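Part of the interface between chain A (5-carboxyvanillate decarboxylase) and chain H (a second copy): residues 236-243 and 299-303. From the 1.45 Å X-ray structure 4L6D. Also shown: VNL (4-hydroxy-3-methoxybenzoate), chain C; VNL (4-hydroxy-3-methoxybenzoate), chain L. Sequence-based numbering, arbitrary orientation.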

ATOM      1  N   LEU A 236      -3.031   9.714   2.601  1.00  4.85           N
ATOM      2  CA  LEU A 236      -3.577  10.980   2.094  1.00  4.59           C
ATOM      3  C   LEU A 236      -2.610  12.161   2.143  1.00  4.98           C
ATOM      4  O   LEU A 236      -2.518  12.932   1.189  1.00  5.04           O
ATOM      5  CB  LEU A 236      -4.861  11.355   2.850  1.00  5.08           C
ATOM      6  CG  LEU A 236      -6.028  10.369   2.698  1.00  7.77           C
ATOM      7  CD1 LEU A 236      -7.228  10.850   3.506  1.00  9.08           C
ATOM      8  CD2 LEU A 236      -6.413  10.136   1.230  1.00  7.45           C
ATOM      9  N   TRP A 237      -1.908  12.319   3.259  1.00  5.46           N
ATOM     10  CA  TRP A 237      -1.021  13.479   3.381  1.00  5.17           C
ATOM     11  C   TRP A 237       0.097  13.464   2.324  1.00  6.50           C
ATOM     12  O   TRP A 237       0.382  14.479   1.682  1.00  5.56           O
ATOM     13  CB  TRP A 237      -0.455  13.601   4.807  1.00  6.83           C
ATOM     14  CG  TRP A 237       0.177  14.935   5.052  1.00  7.07           C
ATOM     15  CD1 TRP A 237      -0.428  16.050   5.560  1.00  9.12           C
ATOM     16  CD2 TRP A 237       1.523  15.311   4.754  1.00  7.82           C
ATOM     17  NE1 TRP A 237       0.465  17.091   5.607  1.00  9.26           N
ATOM     18  CE2 TRP A 237       1.674  16.665   5.121  1.00  6.19           C
ATOM     19  CE3 TRP A 237       2.621  14.633   4.219  1.00  7.28           C
ATOM     20  CZ2 TRP A 237       2.876  17.356   4.964  1.00  8.33           C
ATOM     21  CZ3 TRP A 237       3.815  15.317   4.070  1.00  7.22           C
ATOM     22  CH2 TRP A 237       3.933  16.668   4.434  1.00  6.83           C
ATOM     23  N   ARG A 238       0.707  12.301   2.138  1.00  6.51           N
ATOM     24  CA  ARG A 238       1.795  12.134   1.178  1.00  6.29           C
ATOM     25  C   ARG A 238       1.323  12.251  -0.268  1.00  6.58           C
ATOM     26  O   ARG A 238       2.007  12.841  -1.097  1.00  5.69           O
ATOM     27  CB  ARG A 238       2.455  10.777   1.418  1.00  5.95           C
ATOM     28  CG  ARG A 238       3.673  10.443   0.555  1.00  6.82           C
ATOM     29  CD  ARG A 238       4.555   9.530   1.383  1.00  6.04           C
ATOM     30  NE  ARG A 238       5.679   8.885   0.701  1.00  5.92           N
ATOM     31  CZ  ARG A 238       6.860   9.455   0.483  1.00  6.27           C
ATOM     32  NH1 ARG A 238       7.064  10.734   0.791  1.00  7.19           N
ATOM     33  NH2 ARG A 238       7.837   8.752  -0.086  1.00  6.54           N
ATOM     34  N   LEU A 239       0.150  11.692  -0.571  1.00  5.17           N
ATOM     35  CA  LEU A 239      -0.438  11.871  -1.897  1.00  5.18           C
ATOM     36  C   LEU A 239      -0.595  13.360  -2.203  1.00  7.20           C
ATOM     37  O   LEU A 239      -0.258  13.812  -3.297  1.00  7.99           O
ATOM     38  CB  LEU A 239      -1.796  11.167  -1.982  1.00  5.93           C
ATOM     39  CG  LEU A 239      -1.744   9.638  -2.106  1.00  4.72           C
ATOM     40  CD1 LEU A 239      -3.106   9.052  -1.793  1.00  8.92           C
ATOM     41  CD2 LEU A 239      -1.303   9.233  -3.510  1.00  6.68           C
ATOM     42  N   ASP A 240      -1.081  14.127  -1.224  1.00  5.39           N
ATOM     43  CA  ASP A 240      -1.253  15.558  -1.426  1.00  5.63           C
ATOM     44  C   ASP A 240       0.105  16.252  -1.510  1.00  5.97           C
ATOM     45  O   ASP A 240       0.331  17.108  -2.372  1.00  6.24           O
ATOM     46  CB  ASP A 240      -2.046  16.184  -0.279  1.00  5.58           C
ATOM     47  CG  ASP A 240      -3.529  15.911  -0.358  1.00  6.61           C
ATOM     48  OD1 ASP A 240      -3.988  15.345  -1.363  1.00  7.39           O
ATOM     49  OD2 ASP A 240      -4.225  16.271   0.613  1.00  9.41           O
ATOM     50  N   TYR A 241       1.009  15.913  -0.596  1.00  6.09           N
ATOM     51  CA  TYR A 241       2.289  16.604  -0.571  1.00  7.16           C
ATOM     52  C   TYR A 241       3.041  16.464  -1.891  1.00  6.56           C
ATOM     53  O   TYR A 241       3.587  17.442  -2.411  1.00  7.26           O
ATOM     54  CB  TYR A 241       3.203  16.187   0.604  1.00  6.41           C
ATOM     55  CG  TYR A 241       4.451  17.041   0.559  1.00  7.03           C
ATOM     56  CD1 TYR A 241       4.471  18.288   1.164  1.00  7.08           C
ATOM     57  CD2 TYR A 241       5.572  16.653  -0.188  1.00  8.10           C
ATOM     58  CE1 TYR A 241       5.579  19.115   1.066  1.00  7.51           C
ATOM     59  CE2 TYR A 241       6.680  17.473  -0.291  1.00 10.00           C
ATOM     60  CZ  TYR A 241       6.678  18.702   0.341  1.00  8.21           C
ATOM     61  OH  TYR A 241       7.768  19.535   0.241  1.00 10.59           O
ATOM     62  N   MET A 242       3.079  15.244  -2.421  1.00  6.37           N
ATOM     63  CA  MET A 242       3.902  14.967  -3.591  1.00  6.59           C
ATOM     64  C   MET A 242       3.219  15.295  -4.913  1.00 10.04           C
ATOM     65  O   MET A 242       3.830  15.172  -5.969  1.00  7.39           O
ATOM     66  CB  MET A 242       4.366  13.505  -3.572  1.00  6.45           C
ATOM     67  CG  MET A 242       5.445  13.233  -2.514  1.00  7.56           C
ATOM     68  SD  MET A 242       6.901  14.206  -2.900  1.00  8.13           S
ATOM     69  CE  MET A 242       7.982  13.919  -1.481  1.00  9.64           C
ATOM     70  N   HIS A 243       1.965  15.733  -4.864  1.00  6.47           N
ATOM     71  CA  HIS A 243       1.235  15.981  -6.101  1.00  7.60           C
ATOM     72  C   HIS A 243       1.867  17.087  -6.956  1.00  9.64           C
ATOM     73  O   HIS A 243       1.870  16.994  -8.187  1.00  8.32           O
ATOM     74  CB  HIS A 243      -0.225  16.301  -5.805  1.00  6.31           C
ATOM     75  CG  HIS A 243      -1.092  16.262  -7.022  1.00  6.32           C
ATOM     76  ND1 HIS A 243      -1.953  17.284  -7.355  1.00 10.18           N
ATOM     77  CD2 HIS A 243      -1.197  15.339  -8.007  1.00  6.52           C
ATOM     78  CE1 HIS A 243      -2.578  16.977  -8.480  1.00 12.17           C
ATOM     79  NE2 HIS A 243      -2.136  15.803  -8.897  1.00  7.80           N
TER
HETATM   80  C1  VNL C 402      12.420  12.177  -3.554  1.00  8.61           C
HETATM   81  CO1 VNL C 402      11.872  12.258  -2.267  1.00  9.99           C
HETATM   82  CO2 VNL C 402      13.576  11.410  -3.800  1.00 10.83           C
HETATM   83  CM1 VNL C 402      12.466  11.571  -1.190  1.00 11.56           C
HETATM   84  CM2 VNL C 402      14.174  10.718  -2.748  1.00  8.83           C
HETATM   85  OM  VNL C 402      15.293   9.939  -2.881  1.00 11.65           O
HETATM   86  CZ  VNL C 402      13.605  10.794  -1.398  1.00 10.18           C
HETATM   87  CC  VNL C 402      11.807  12.942  -4.684  1.00 11.40           C
HETATM   88  CV  VNL C 402      15.989   9.844  -4.140  1.00 11.10           C
HETATM   89  O1  VNL C 402      10.947  13.835  -4.469  1.00 12.80           O
HETATM   90  O2  VNL C 402      12.227  12.690  -5.836  1.00  9.69           O
HETATM   91  O3  VNL C 402      14.424  10.351  -0.382  1.00 11.52           O
HETATM   92  C1  VNL L 404      -4.090  15.337   5.919  1.00 23.82           C
HETATM   93  CO1 VNL L 404      -4.152  14.648   4.694  1.00 22.36           C
HETATM   94  CO2 VNL L 404      -3.904  16.736   5.979  1.00 26.57           C
HETATM   95  CM1 VNL L 404      -4.023  15.343   3.479  1.00 19.00           C
HETATM   96  CM2 VNL L 404      -3.770  17.450   4.788  1.00 24.69           C
HETATM   97  OM  VNL L 404      -3.585  18.808   4.717  1.00 20.64           O
HETATM   98  CZ  VNL L 404      -3.828  16.731   3.503  1.00 26.00           C
HETATM   99  CC  VNL L 404      -4.233  14.570   7.201  1.00 27.03           C
HETATM  100  CV  VNL L 404      -3.543  19.604   5.915  1.00 20.75           C
HETATM  101  O1  VNL L 404      -5.042  13.601   7.272  1.00 19.90           O
HETATM  102  O2  VNL L 404      -3.523  14.943   8.169  1.00 24.03           O
HETATM  103  O3  VNL L 404      -3.582  17.485   2.378  1.00 29.61           O
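Chain H 299-303: PYQPM

Chain A contributes a helix, residues 236 to 243, which continues later in the chain. Its backbone is held by bonds such as Tyr A241 N to Trp A237 O at 2.8 Å and Met A242 N to Arg A238 O at 2.9 Å. Chain H lays a short irregular segment against it, with neither helix nor strand through the residues that make the contact. A cis peptide bond precedes Pro H299; Tyr H300 then has phi/psi of -78/-16, and the chain opens at Gln H301 (-137/154) and Pro H302 (-80/150) into an extended course. With so short and irregular a segment there is no axis to set against the helix, so the approach is better described by its closest point: the CA atoms of Tyr A241 and Gln H301, 9.3 Å apart, are the nearest pair. That gap is wide enough for side chains to fill, and no direct hydrogen bond crosses between the two stretches.

The helix supplies one wall of residues by its own periodicity. Trp A237, Arg A238, Tyr A241 and Met A242 follow the i, i+1, i+4, i+5 pattern, which places them on one side, while Leu A236, Leu A239, Asp A240 and His A243 stay out of reach. Into this wall goes Gln H301, the residue with the largest covered area on either chain. Its CB points toward the helix, chi1 is m, and chi2 lies off the usual wells at -145°. The amide touches all four helix residues. Its carbon CD lies over one face of the Tyr A241 ring, 3.6 Å from CE2, so the flat amide group meets an aromatic surface. OE1 comes to the edge of the Trp A237 ring, 4.0 Å from CH2, and NE2 rests 3.6 Å from the methyl CE of Met A242.

Arg A238 reaches the same amide through water. Its NH1 stands 4.2 Å from Gln H301 NE2, and both groups are donors, so they have no hydrogen bond to offer each other. Two waters resolve this by accepting from both. Water 2 is 2.8 Å from Arg A238 NH1 and 2.8 Å from Gln H301 NE2; water 1 is 2.9 Å from each of these atoms, its bond from NE2 being weak.

Tyr A241, with CB pointing toward chain H and chi1 t, carries the contact outward. Its OH lies 3.1 Å from CD of exposed Pro H302, and water 3 links it to the backbone, 2.6 Å from Tyr A241 OH and 2.7 Å from Tyr H300 O, to which the water donates. The Tyr H300 side chain leads away from the helix, and its ring instead presents a face to the chain C 4-hydroxy-3-methoxybenzoate.

The rule to read here is economical: one glutamine seated among four helix side chains, with waters supplying acceptors where two donors meet and joining a tyrosine hydroxyl to a loop carbonyl.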

ATOM      1  N   PRO H 299      16.920  16.723   1.503  1.00  7.04           N
ATOM      2  CA  PRO H 299      16.426  18.008   0.985  1.00  6.43           C
ATOM      3  C   PRO H 299      15.215  17.891   0.070  1.00  8.41           C
ATOM      4  O   PRO H 299      14.859  18.867  -0.598  1.00 10.08           O
ATOM      5  CB  PRO H 299      17.618  18.524   0.182  1.00  7.43           C
ATOM      6  CG  PRO H 299      18.258  17.277  -0.356  1.00 10.57           C
ATOM      7  CD  PRO H 299      18.009  16.178   0.669  1.00  9.02           C
ATOM      8  N   TYR H 300      14.592  16.724   0.042  1.00  7.67           N
ATOM      9  CA  TYR H 300      13.429  16.507  -0.803  1.00  7.95           C
ATOM     10  C   TYR H 300      12.173  17.115  -0.191  1.00  7.78           C
ATOM     11  O   TYR H 300      11.155  17.300  -0.871  1.00 12.20           O
ATOM     12  CB  TYR H 300      13.264  15.010  -1.060  1.00  6.72           C
ATOM     13  CG  TYR H 300      14.463  14.406  -1.764  1.00  8.74           C
ATOM     14  CD1 TYR H 300      14.664  14.610  -3.126  1.00  7.93           C
ATOM     15  CD2 TYR H 300      15.408  13.653  -1.069  1.00  7.60           C
ATOM     16  CE1 TYR H 300      15.753  14.064  -3.780  1.00  8.25           C
ATOM     17  CE2 TYR H 300      16.511  13.106  -1.723  1.00  7.97           C
ATOM     18  CZ  TYR H 300      16.677  13.321  -3.073  1.00  7.94           C
ATOM     19  OH  TYR H 300      17.761  12.787  -3.743  1.00  8.76           O
ATOM     20  N   GLN H 301      12.250  17.424   1.098  1.00  7.82           N
ATOM     21  CA  GLN H 301      11.198  18.141   1.803  1.00  8.92           C
ATOM     22  C   GLN H 301      11.844  19.192   2.681  1.00  5.80           C
ATOM     23  O   GLN H 301      12.993  19.026   3.098  1.00  7.50           O
ATOM     24  CB  GLN H 301      10.392  17.200   2.682  1.00  9.26           C
ATOM     25  CG  GLN H 301       9.666  16.158   1.876  1.00 12.63           C
ATOM     26  CD  GLN H 301       8.336  15.781   2.454  1.00  9.89           C
ATOM     27  OE1 GLN H 301       7.755  16.498   3.284  1.00 14.28           O
ATOM     28  NE2 GLN H 301       7.831  14.659   2.013  1.00  5.11           N
ATOM     29  N   PRO H 302      11.099  20.265   2.986  1.00  6.57           N
ATOM     30  CA  PRO H 302      11.625  21.366   3.802  1.00  7.47           C
ATOM     31  C   PRO H 302      11.594  21.059   5.297  1.00  5.34           C
ATOM     32  O   PRO H 302      10.714  20.318   5.770  1.00  7.56           O
ATOM     33  CB  PRO H 302      10.669  22.512   3.482  1.00  8.86           C
ATOM     34  CG  PRO H 302       9.378  21.844   3.143  1.00  7.26           C
ATOM     35  CD  PRO H 302       9.781  20.592   2.405  1.00  8.37           C
ATOM     36  N   MET H 303      12.535  21.633   6.040  1.00  6.10           N
ATOM     37  CA  MET H 303      12.631  21.348   7.465  1.00  5.53           C
ATOM     38  C   MET H 303      11.523  21.950   8.327  1.00  6.19           C
ATOM     39  O   MET H 303      11.036  21.280   9.240  1.00  6.20           O
ATOM     40  CB  MET H 303      13.996  21.756   8.031  1.00  5.65           C
ATOM     41  CG  MET H 303      15.168  21.094   7.323  1.00  8.32           C
ATOM     42  SD  MET H 303      16.684  21.224   8.291  1.00  7.50           S
ATOM     43  CE  MET H 303      17.875  21.205   6.956  1.00  7.69           C
TER
HETATM   44  O   HOH W   1       5.494  13.127   1.359  1.00  7.20           O
HETATM   45  O   HOH W   2       9.283  12.433   1.127  1.00  7.48           O
HETATM   46  O   HOH W   3       9.460  19.267  -1.762  1.00 16.68           O